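Local coordinates for single-strand DNA-binding protein (Agrobacterium tumefaciens, PDB 3BTP) that binds single-stranded DNA regardless of its sequence and mediates nuclear uptake of the single-stranded T-DNA copies during plant transformation, at residues 365-370 with 460-466; 447-452 with 491-495; 476-480 with 497-502. All coordinates share one frame; numbering follows the deposited sequence.

Interaction 1 of 3, residues 365-370 with 460-466; sequences RDRHVS and NLREVPD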
loop_
_atom_site.group_PDB
_atom_site.type_symbol
_atom_site.label_atom_id
_atom_site.label_comp_id
_atom_site.label_asym_id
_atom_site.label_seq_id
_atom_site.Cartn_x
_atom_site.Cartn_y
_atom_site.Cartn_z
ATOM N N ARG A 365 -3.691 0.745 21.687
ATOM C CA ARG A 365 -4.896 0.455 20.900
ATOM C C ARG A 365 -4.792 -0.781 19.980
ATOM O O ARG A 365 -3.720 -1.151 19.521
ATOM C CB ARG A 365 -5.323 1.684 20.099
ATOM C CG ARG A 365 -6.020 2.714 20.977
ATOM C CD ARG A 365 -6.443 3.977 20.249
ATOM N NE ARG A 365 -7.107 4.857 21.225
ATOM C CZ ARG A 365 -7.095 6.188 21.193
ATOM N NH1 ARG A 365 -6.468 6.838 20.211
ATOM N NH2 ARG A 365 -7.724 6.881 22.150
ATOM N N ASP A 366 -5.924 -1.429 19.738
ATOM C CA ASP A 366 -5.997 -2.528 18.793
ATOM C C ASP A 366 -5.731 -2.071 17.371
ATOM O O ASP A 366 -6.080 -0.953 17.008
ATOM C CB ASP A 366 -7.309 -3.299 18.920
ATOM C CG ASP A 366 -7.414 -4.042 20.222
ATOM O OD1 ASP A 366 -6.361 -4.290 20.845
ATOM O OD2 ASP A 366 -8.531 -4.366 20.683
ATOM N N ARG A 367 -5.065 -2.930 16.581
ATOM C CA ARG A 367 -4.789 -2.618 15.190
ATOM C C ARG A 367 -4.658 -3.937 14.499
ATOM O O ARG A 367 -3.662 -4.622 14.708
ATOM C CB ARG A 367 -3.508 -1.755 15.020
ATOM C CG ARG A 367 -3.233 -1.454 13.548
ATOM C CD ARG A 367 -2.365 -0.251 13.304
ATOM N NE ARG A 367 -2.287 0.038 11.840
ATOM C CZ ARG A 367 -1.443 0.901 11.247
ATOM N NH1 ARG A 367 -0.601 1.637 11.965
ATOM N NH2 ARG A 367 -1.510 1.120 9.929
ATOM N N HIS A 368 -5.670 -4.298 13.697
ATOM C CA HIS A 368 -5.785 -5.630 13.122
ATOM C C HIS A 368 -5.343 -5.601 11.651
ATOM O O HIS A 368 -5.917 -4.883 10.850
ATOM C CB HIS A 368 -7.290 -5.989 13.200
ATOM C CG HIS A 368 -7.792 -6.161 14.599
ATOM N ND1 HIS A 368 -8.432 -5.159 15.300
ATOM C CD2 HIS A 368 -7.726 -7.218 15.437
ATOM C CE1 HIS A 368 -8.751 -5.593 16.499
ATOM N NE2 HIS A 368 -8.350 -6.846 16.604
ATOM N N VAL A 369 -4.355 -6.372 11.270
ATOM C CA VAL A 369 -3.808 -6.210 9.981
ATOM C C VAL A 369 -4.187 -7.481 9.281
ATOM O O VAL A 369 -4.070 -8.601 9.842
ATOM C CB VAL A 369 -2.242 -5.946 10.010
ATOM C CG1 VAL A 369 -1.624 -6.088 8.643
ATOM C CG2 VAL A 369 -1.912 -4.511 10.605
ATOM N N SER A 370 -4.654 -7.322 8.060
ATOM C CA SER A 370 -4.949 -8.448 7.185
ATOM C C SER A 370 -3.795 -9.463 7.144
ATOM O O SER A 370 -2.656 -9.104 6.885
ATOM C CB SER A 370 -5.164 -7.894 5.795
ATOM O OG SER A 370 -5.332 -8.947 4.892
ATOM N N ASN A 460 -6.386 -3.201 6.939
ATOM C CA ASN A 460 -6.369 -3.246 8.363
ATOM C C ASN A 460 -7.676 -2.615 8.961
ATOM O O ASN A 460 -8.366 -1.831 8.298
ATOM C CB ASN A 460 -5.044 -2.706 8.924
ATOM C CG ASN A 460 -4.903 -1.154 8.884
ATOM O OD1 ASN A 460 -5.705 -0.406 8.306
ATOM N ND2 ASN A 460 -3.884 -0.689 9.567
ATOM N N LEU A 461 -8.025 -3.039 10.185
ATOM C CA LEU A 461 -9.131 -2.504 10.936
ATOM C C LEU A 461 -8.537 -1.672 12.032
ATOM O O LEU A 461 -7.631 -2.100 12.707
ATOM C CB LEU A 461 -9.986 -3.618 11.528
ATOM C CG LEU A 461 -10.730 -4.692 10.639
ATOM C CD1 LEU A 461 -11.114 -4.273 9.248
ATOM C CD2 LEU A 461 -10.010 -5.879 10.501
ATOM N N ARG A 462 -9.109 -0.473 12.218
ATOM C CA ARG A 462 -8.664 0.507 13.195
ATOM C C ARG A 462 -9.782 0.888 14.175
ATOM O O ARG A 462 -10.968 0.821 13.872
ATOM C CB ARG A 462 -8.150 1.738 12.451
ATOM C CG ARG A 462 -7.062 1.477 11.408
ATOM C CD ARG A 462 -5.699 0.963 11.930
ATOM N NE ARG A 462 -5.125 1.722 13.088
ATOM C CZ ARG A 462 -4.355 2.815 12.940
ATOM N NH1 ARG A 462 -4.064 3.270 11.764
ATOM N NH2 ARG A 462 -3.870 3.469 13.974
ATOM N N GLU A 463 -9.386 1.226 15.383
ATOM C CA GLU A 463 -10.232 1.860 16.368
ATOM C C GLU A 463 -10.657 3.236 15.890
ATOM O O GLU A 463 -9.946 3.926 15.159
ATOM C CB GLU A 463 -9.468 1.950 17.705
ATOM C CG GLU A 463 -9.225 0.612 18.355
ATOM C CD GLU A 463 -8.964 0.708 19.870
ATOM O OE1 GLU A 463 -9.532 1.688 20.468
ATOM O OE2 GLU A 463 -8.233 -0.208 20.452
ATOM N N VAL A 464 -11.839 3.645 16.309
ATOM C CA VAL A 464 -12.379 4.935 15.826
ATOM C C VAL A 464 -11.438 6.161 16.125
ATOM O O VAL A 464 -11.189 6.975 15.211
ATOM C CB VAL A 464 -13.791 5.196 16.383
ATOM C CG1 VAL A 464 -14.262 6.568 15.988
ATOM C CG2 VAL A 464 -14.770 4.103 15.954
ATOM N N PRO A 465 -10.974 6.329 17.400
ATOM C CA PRO A 465 -10.036 7.454 17.670
ATOM C C PRO A 465 -8.700 7.465 16.923
ATOM O O PRO A 465 -7.984 8.442 17.035
ATOM C CB PRO A 465 -9.762 7.355 19.174
ATOM C CG PRO A 465 -10.273 6.014 19.600
ATOM C CD PRO A 465 -11.360 5.620 18.646
ATOM N N ASP A 466 -8.376 6.400 16.181
ATOM C CA ASP A 466 -7.184 6.351 15.359
ATOM C C ASP A 466 -7.430 6.871 13.957
ATOM O O ASP A 466 -6.480 7.029 13.176
ATOM C CB ASP A 466 -6.642 4.935 15.296
ATOM C CG ASP A 466 -5.611 4.671 16.353
ATOM O OD1 ASP A 466 -5.028 5.681 16.817
ATOM O OD2 ASP A 466 -5.357 3.481 16.707
HETATM O O HOH W 1 -6.173 1.234 15.608
#

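Interaction 2 of 3, residues 447-452 with 491-495; sequences FDRQAA and RTGTY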
loop_
_atom_site.group_PDB
_atom_site.type_symbol
_atom_site.label_atom_id
_atom_site.label_comp_id
_atom_site.label_asym_id
_atom_site.label_seq_id
_atom_site.Cartn_x
_atom_site.Cartn_y
_atom_site.Cartn_z
ATOM N N PHE A 447 -15.404 -10.585 25.318
ATOM C CA PHE A 447 -14.090 -10.244 25.785
ATOM C C PHE A 447 -14.005 -8.745 25.931
ATOM O O PHE A 447 -14.274 -7.963 24.984
ATOM C CB PHE A 447 -13.163 -10.884 24.822
ATOM C CG PHE A 447 -13.581 -12.278 24.546
ATOM C CD1 PHE A 447 -12.821 -13.137 23.785
ATOM C CD2 PHE A 447 -14.735 -12.763 25.164
ATOM C CE1 PHE A 447 -13.239 -14.463 23.610
ATOM C CE2 PHE A 447 -15.163 -14.083 25.007
ATOM C CZ PHE A 447 -14.424 -14.933 24.208
ATOM N N ASP A 448 -13.744 -8.366 27.177
ATOM C CA ASP A 448 -13.907 -6.995 27.633
ATOM C C ASP A 448 -12.824 -6.016 27.266
ATOM O O ASP A 448 -13.074 -4.811 27.156
ATOM C CB ASP A 448 -14.238 -6.944 29.124
ATOM C CG ASP A 448 -15.710 -6.688 29.341
ATOM O OD1 ASP A 448 -16.516 -7.671 29.244
ATOM O OD2 ASP A 448 -16.061 -5.484 29.517
ATOM N N ARG A 449 -11.627 -6.534 27.019
ATOM C CA ARG A 449 -10.528 -5.648 26.666
ATOM C C ARG A 449 -10.639 -5.037 25.242
ATOM O O ARG A 449 -10.263 -3.889 25.024
ATOM C CB ARG A 449 -9.199 -6.355 26.846
ATOM C CG ARG A 449 -8.014 -5.346 27.005
ATOM C CD ARG A 449 -6.646 -6.025 26.676
ATOM N NE ARG A 449 -6.137 -6.876 27.764
ATOM C CZ ARG A 449 -6.290 -8.204 27.860
ATOM N NH1 ARG A 449 -6.964 -8.902 26.936
ATOM N NH2 ARG A 449 -5.751 -8.842 28.907
ATOM N N GLN A 450 -11.160 -5.798 24.301
ATOM C CA GLN A 450 -11.155 -5.385 22.917
ATOM C C GLN A 450 -11.926 -4.050 22.633
ATOM O O GLN A 450 -12.857 -3.701 23.319
ATOM C CB GLN A 450 -11.552 -6.578 22.048
ATOM C CG GLN A 450 -12.971 -6.807 21.913
ATOM C CD GLN A 450 -13.255 -8.228 21.592
ATOM O OE1 GLN A 450 -12.412 -9.087 21.833
ATOM N NE2 GLN A 450 -14.452 -8.514 21.078
ATOM N N ALA A 451 -11.444 -3.233 21.714
ATOM C CA ALA A 451 -12.210 -2.044 21.327
ATOM C C ALA A 451 -13.715 -2.351 20.985
ATOM O O ALA A 451 -14.060 -3.424 20.436
ATOM C CB ALA A 451 -11.542 -1.384 20.177
ATOM N N ALA A 452 -14.593 -1.401 21.309
ATOM C CA ALA A 452 -16.037 -1.567 21.081
ATOM C C ALA A 452 -16.459 -1.483 19.596
ATOM O O ALA A 452 -17.427 -2.040 19.192
ATOM C CB ALA A 452 -16.815 -0.533 21.923
ATOM N N ARG A 491 -19.725 -9.172 26.574
ATOM C CA ARG A 491 -18.950 -9.291 25.345
ATOM C C ARG A 491 -18.731 -10.746 25.012
ATOM O O ARG A 491 -18.429 -11.522 25.896
ATOM C CB ARG A 491 -17.674 -8.457 25.422
ATOM C CG ARG A 491 -18.037 -7.017 25.576
ATOM C CD ARG A 491 -17.951 -6.104 24.327
ATOM N NE ARG A 491 -16.572 -5.840 24.265
ATOM C CZ ARG A 491 -15.938 -4.700 24.288
ATOM N NH1 ARG A 491 -16.522 -3.521 24.236
ATOM N NH2 ARG A 491 -14.635 -4.828 24.333
ATOM N N THR A 492 -19.045 -11.121 23.762
ATOM C CA THR A 492 -18.850 -12.469 23.254
ATOM C C THR A 492 -17.427 -12.591 22.618
ATOM O O THR A 492 -16.903 -13.670 22.370
ATOM C CB THR A 492 -20.004 -12.878 22.224
ATOM O OG1 THR A 492 -19.944 -12.120 21.020
ATOM C CG2 THR A 492 -21.443 -12.651 22.810
ATOM N N GLY A 493 -16.798 -11.466 22.325
ATOM C CA GLY A 493 -15.549 -11.566 21.593
ATOM C C GLY A 493 -15.743 -11.381 20.097
ATOM O O GLY A 493 -14.766 -11.102 19.396
ATOM N N THR A 494 -16.983 -11.530 19.585
ATOM C CA THR A 494 -17.128 -11.345 18.150
ATOM C C THR A 494 -17.317 -9.870 17.795
ATOM O O THR A 494 -17.609 -9.042 18.654
ATOM C CB THR A 494 -18.218 -12.286 17.546
ATOM O OG1 THR A 494 -19.505 -11.889 18.003
ATOM C CG2 THR A 494 -17.966 -13.781 17.927
ATOM N N TYR A 495 -17.116 -9.560 16.521
ATOM C CA TYR A 495 -17.444 -8.306 15.963
ATOM C C TYR A 495 -18.382 -8.574 14.789
ATOM O O TYR A 495 -18.074 -9.399 13.935
ATOM C CB TYR A 495 -16.210 -7.611 15.339
ATOM C CG TYR A 495 -15.302 -6.986 16.355
ATOM C CD1 TYR A 495 -15.581 -5.729 16.867
ATOM C CD2 TYR A 495 -14.173 -7.708 16.841
ATOM C CE1 TYR A 495 -14.743 -5.139 17.829
ATOM C CE2 TYR A 495 -13.342 -7.151 17.778
ATOM C CZ TYR A 495 -13.660 -5.892 18.300
ATOM O OH TYR A 495 -12.824 -5.342 19.234
#

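Interaction 3 of 3, residues 476-480 with 497-502; sequences SQKDV and NVVEYE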
loop_
_atom_site.group_PDB
_atom_site.type_symbol
_atom_site.label_atom_id
_atom_site.label_comp_id
_atom_site.label_asym_id
_atom_site.label_seq_id
_atom_site.Cartn_x
_atom_site.Cartn_y
_atom_site.Cartn_z
ATOM N N SER A 476 -25.171 3.166 9.067
ATOM C CA SER A 476 -25.086 1.930 8.291
ATOM C C SER A 476 -23.764 1.719 7.503
ATOM O O SER A 476 -23.725 0.886 6.572
ATOM C CB SER A 476 -26.297 1.839 7.344
ATOM O OG SER A 476 -26.028 1.065 6.171
ATOM N N GLN A 477 -22.678 2.415 7.848
ATOM C CA GLN A 477 -21.427 2.142 7.111
ATOM C C GLN A 477 -21.073 0.666 7.159
ATOM O O GLN A 477 -21.119 -0.035 8.203
ATOM C CB GLN A 477 -20.243 3.031 7.526
ATOM C CG GLN A 477 -19.016 2.928 6.616
ATOM C CD GLN A 477 -19.110 3.820 5.345
ATOM O OE1 GLN A 477 -19.474 3.337 4.253
ATOM N NE2 GLN A 477 -18.769 5.119 5.493
ATOM N N LYS A 478 -20.731 0.188 5.976
ATOM C CA LYS A 478 -20.411 -1.205 5.787
ATOM C C LYS A 478 -18.963 -1.489 6.143
ATOM O O LYS A 478 -18.485 -2.589 5.924
ATOM C CB LYS A 478 -20.718 -1.609 4.358
ATOM C CG LYS A 478 -20.156 -0.710 3.292
ATOM C CD LYS A 478 -20.366 -1.392 1.920
ATOM C CE LYS A 478 -20.381 -2.965 2.065
ATOM N NZ LYS A 478 -20.126 -3.788 0.827
ATOM N N ASP A 479 -18.285 -0.474 6.670
ATOM C CA ASP A 479 -16.893 -0.519 7.024
ATOM C C ASP A 479 -16.716 -0.668 8.565
ATOM O O ASP A 479 -15.587 -0.911 9.059
ATOM C CB ASP A 479 -16.250 0.759 6.518
ATOM C CG ASP A 479 -15.609 0.612 5.112
ATOM O OD1 ASP A 479 -15.951 -0.357 4.362
ATOM O OD2 ASP A 479 -14.722 1.456 4.776
ATOM N N VAL A 480 -17.861 -0.593 9.282
ATOM C CA VAL A 480 -17.964 -0.487 10.719
ATOM C C VAL A 480 -18.439 -1.785 11.374
ATOM O O VAL A 480 -19.409 -2.346 10.978
ATOM C CB VAL A 480 -18.874 0.696 11.073
ATOM C CG1 VAL A 480 -19.057 0.827 12.591
ATOM C CG2 VAL A 480 -18.287 1.996 10.488
ATOM N N ASN A 497 -20.801 -6.604 11.645
ATOM C CA ASN A 497 -21.014 -5.378 10.782
ATOM C C ASN A 497 -22.241 -4.587 11.294
ATOM O O ASN A 497 -23.240 -5.204 11.668
ATOM C CB ASN A 497 -21.302 -5.996 9.406
ATOM C CG ASN A 497 -21.479 -5.030 8.242
ATOM O OD1 ASN A 497 -21.564 -3.782 8.341
ATOM N ND2 ASN A 497 -21.584 -5.658 7.058
ATOM N N VAL A 498 -22.189 -3.241 11.299
ATOM C CA VAL A 498 -23.382 -2.443 11.639
ATOM C C VAL A 498 -24.630 -2.774 10.797
ATOM O O VAL A 498 -25.737 -2.748 11.343
ATOM C CB VAL A 498 -23.168 -0.868 11.731
ATOM C CG1 VAL A 498 -22.736 -0.435 13.111
ATOM C CG2 VAL A 498 -22.259 -0.338 10.724
ATOM N N VAL A 499 -24.464 -3.144 9.524
ATOM C CA VAL A 499 -25.572 -3.465 8.601
ATOM C C VAL A 499 -26.413 -4.627 9.071
ATOM O O VAL A 499 -27.663 -4.664 8.869
ATOM C CB VAL A 499 -25.071 -3.754 7.129
ATOM C CG1 VAL A 499 -26.207 -4.219 6.241
ATOM C CG2 VAL A 499 -24.441 -2.475 6.496
ATOM N N GLU A 500 -25.750 -5.584 9.711
ATOM C CA GLU A 500 -26.486 -6.629 10.366
ATOM C C GLU A 500 -27.271 -6.112 11.568
ATOM O O GLU A 500 -28.319 -6.649 11.870
ATOM C CB GLU A 500 -25.571 -7.800 10.768
ATOM C CG GLU A 500 -25.215 -8.675 9.623
ATOM C CD GLU A 500 -26.456 -9.425 9.131
ATOM O OE1 GLU A 500 -26.885 -10.371 9.864
ATOM O OE2 GLU A 500 -27.011 -9.037 8.053
ATOM N N TYR A 501 -26.757 -5.096 12.274
ATOM C CA TYR A 501 -27.498 -4.559 13.433
ATOM C C TYR A 501 -28.847 -3.929 12.971
ATOM O O TYR A 501 -29.884 -4.140 13.590
ATOM C CB TYR A 501 -26.675 -3.557 14.248
ATOM C CG TYR A 501 -25.815 -4.195 15.318
ATOM C CD1 TYR A 501 -24.651 -4.876 14.988
ATOM C CD2 TYR A 501 -26.194 -4.141 16.658
ATOM C CE1 TYR A 501 -23.865 -5.459 15.954
ATOM C CE2 TYR A 501 -25.417 -4.760 17.693
ATOM C CZ TYR A 501 -24.246 -5.400 17.316
ATOM O OH TYR A 501 -23.456 -5.946 18.287
ATOM N N GLU A 502 -28.782 -3.203 11.882
ATOM C CA GLU A 502 -29.926 -2.606 11.223
ATOM C C GLU A 502 -30.911 -3.621 10.654
ATOM O O GLU A 502 -32.088 -3.481 10.812
ATOM C CB GLU A 502 -29.400 -1.733 10.094
ATOM C CG GLU A 502 -29.900 -0.362 10.115
ATOM C CD GLU A 502 -29.227 0.483 9.004
ATOM O OE1 GLU A 502 -27.979 0.744 9.144
ATOM O OE2 GLU A 502 -29.931 0.843 8.010
#

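Interaction 1 of 3, residues 365-370 with 460-466
Strands 367-370 and 460-462 pair antiparallel in a closed eight-stranded barrel, and H368 faces L461 as a hydrogen-bonded pair: H368 N donates to L461 O (3.1 Å) and L461 N to H368 O (2.9 Å). On that face of the sheet L461 CD2 lies 3.8 Å from H368 CB. On the other, with CG anti to the backbone N (chi1 179°) and the chain extended to NE, R367 lays its guanidinium flat on that of R462, centres 3.9 Å apart and planes at 12°; R462 reaches it by bending twice. R367 also forms a salt bridge with an acidic side chain from another protein's chain. Beyond the strands, D366 N donates to E463 OE2 (2.7 Å), on the anti side of the carboxylate, while P465 CB lies over one face of the R365 guanidinium. A water takes N-H bonds from R462 NE and E463 N and gives its own to D366 O and to D466 OD2, the latter at 2.6 Å. D466 OD2 also receives a weak bond from R462 NH2 (3.1 Å). Acidic partners on both arginines probably offset the like charges, letting the stacked guanidinium groups stay close.

Interaction 2 of 3, residues 447-452 with 491-495
F447 O is gripped by two nitrogens of R491, which approaches side-on: NE and NH2 each stand 3.2 Å from F447 O. NH2 lies in the carbonyl plane, on a lone pair, whereas NE sits 39° above it; F447 O itself is close to the guanidinium plane. The arginine chain is bent at chi2 and chi3, which brings NE and NH2 to this one oxygen. Q450 O lies at the same edge, but modelled so near NH2 that the exact length of that bond is doubtful. NH1 has a salt bridge to D511 in helix 510-515, a further polar partner for the guanidinium. R491 and Y495 flank the corner at G493 in the hairpin that returns from strand 480-485, and strand 494-497 carries on into the barrel. Loop 447-452 closes over this corner. The F447 ring covers it: G493 CA makes a CH-pi contact over the face, 3.8 Å from the ring centroid, and T492 O lies over that face near the rim, 3.2 Å from F447 CE2. Q450, extended beyond CG, sends NE2 to G493 O in a weak bond of 3.1 Å, its CG passing 3.1 Å from Y495 OH. Y495 OH donates to A451 O at 2.6 Å, in the carbonyl plane on a lone pair. A451 O and A452 O lie at the edge of the Y495 ring, near its plane.

Interaction 3 of 3, residues 476-480 with 497-502
V480 O accepts from V498 N at 2.9 Å, a nearly straight bond (161° at the hydrogen). N497 CA approaches V480 O in a CA-H...O contact of 3.4 Å. Alongside this bond the two valines touch: V498 CG2 reaches V480 CB at 3.6 Å, and V480 CG1 lies 3.9 Å from V498 CG1. At the next helix residue, V499 CG2 rests against S476 O (3.4 Å), so two consecutive residues of the first helical turn meet the loop. The contact thus sits at a strand-to-helix junction: strand 494-497 leaves the barrel and passes directly into helix 498-503, while loop 476-480 leads into the neighbouring antiparallel strand 480-485. N497 is the N-cap. With CG anti to the backbone N (chi1 -176°), N497 OD1 accepts from V499 N at 3.2 Å, the donor standing well above the amide plane; N497 OD1 also comes within 3.8 Å of K478 CA, placing the cap beside the loop. In the second shell, a type I turn spans Q477 to V480, where the loop meets the strand, and the D479 backbone bonds to A456 of strand 453-456. L516 packs on V480, and I482 takes both V498 and Y501. The hydroxyl of Y501 is hydrogen-bonded to D484, and the N497 backbone is hydrogen-bonded to N404, in the loop before strand 405-407.

How the interactions relate
All three contacts lie on or beside the closed antiparallel barrel, on the same side of the chain's centre. Interactions 1 and 2, centres about 14 Å apart, touch directly: A451 N probably bonds to D366 OD2, and A451 CB packs on E463, so the loop before strand 453-456 rests on the end of the 367-370/460-462 pair. Interactions 2 and 3, with centres about 16 Å apart, brace the two ends of strand 494-497, its start in interaction 2 and its exit into helix 498-503 in interaction 3; their segments alternate along the chain. Interaction 1 closes before interaction 3 opens, about 17 Å between centres and without touching it. Interaction 1 pairs strands from segments 90 residues apart.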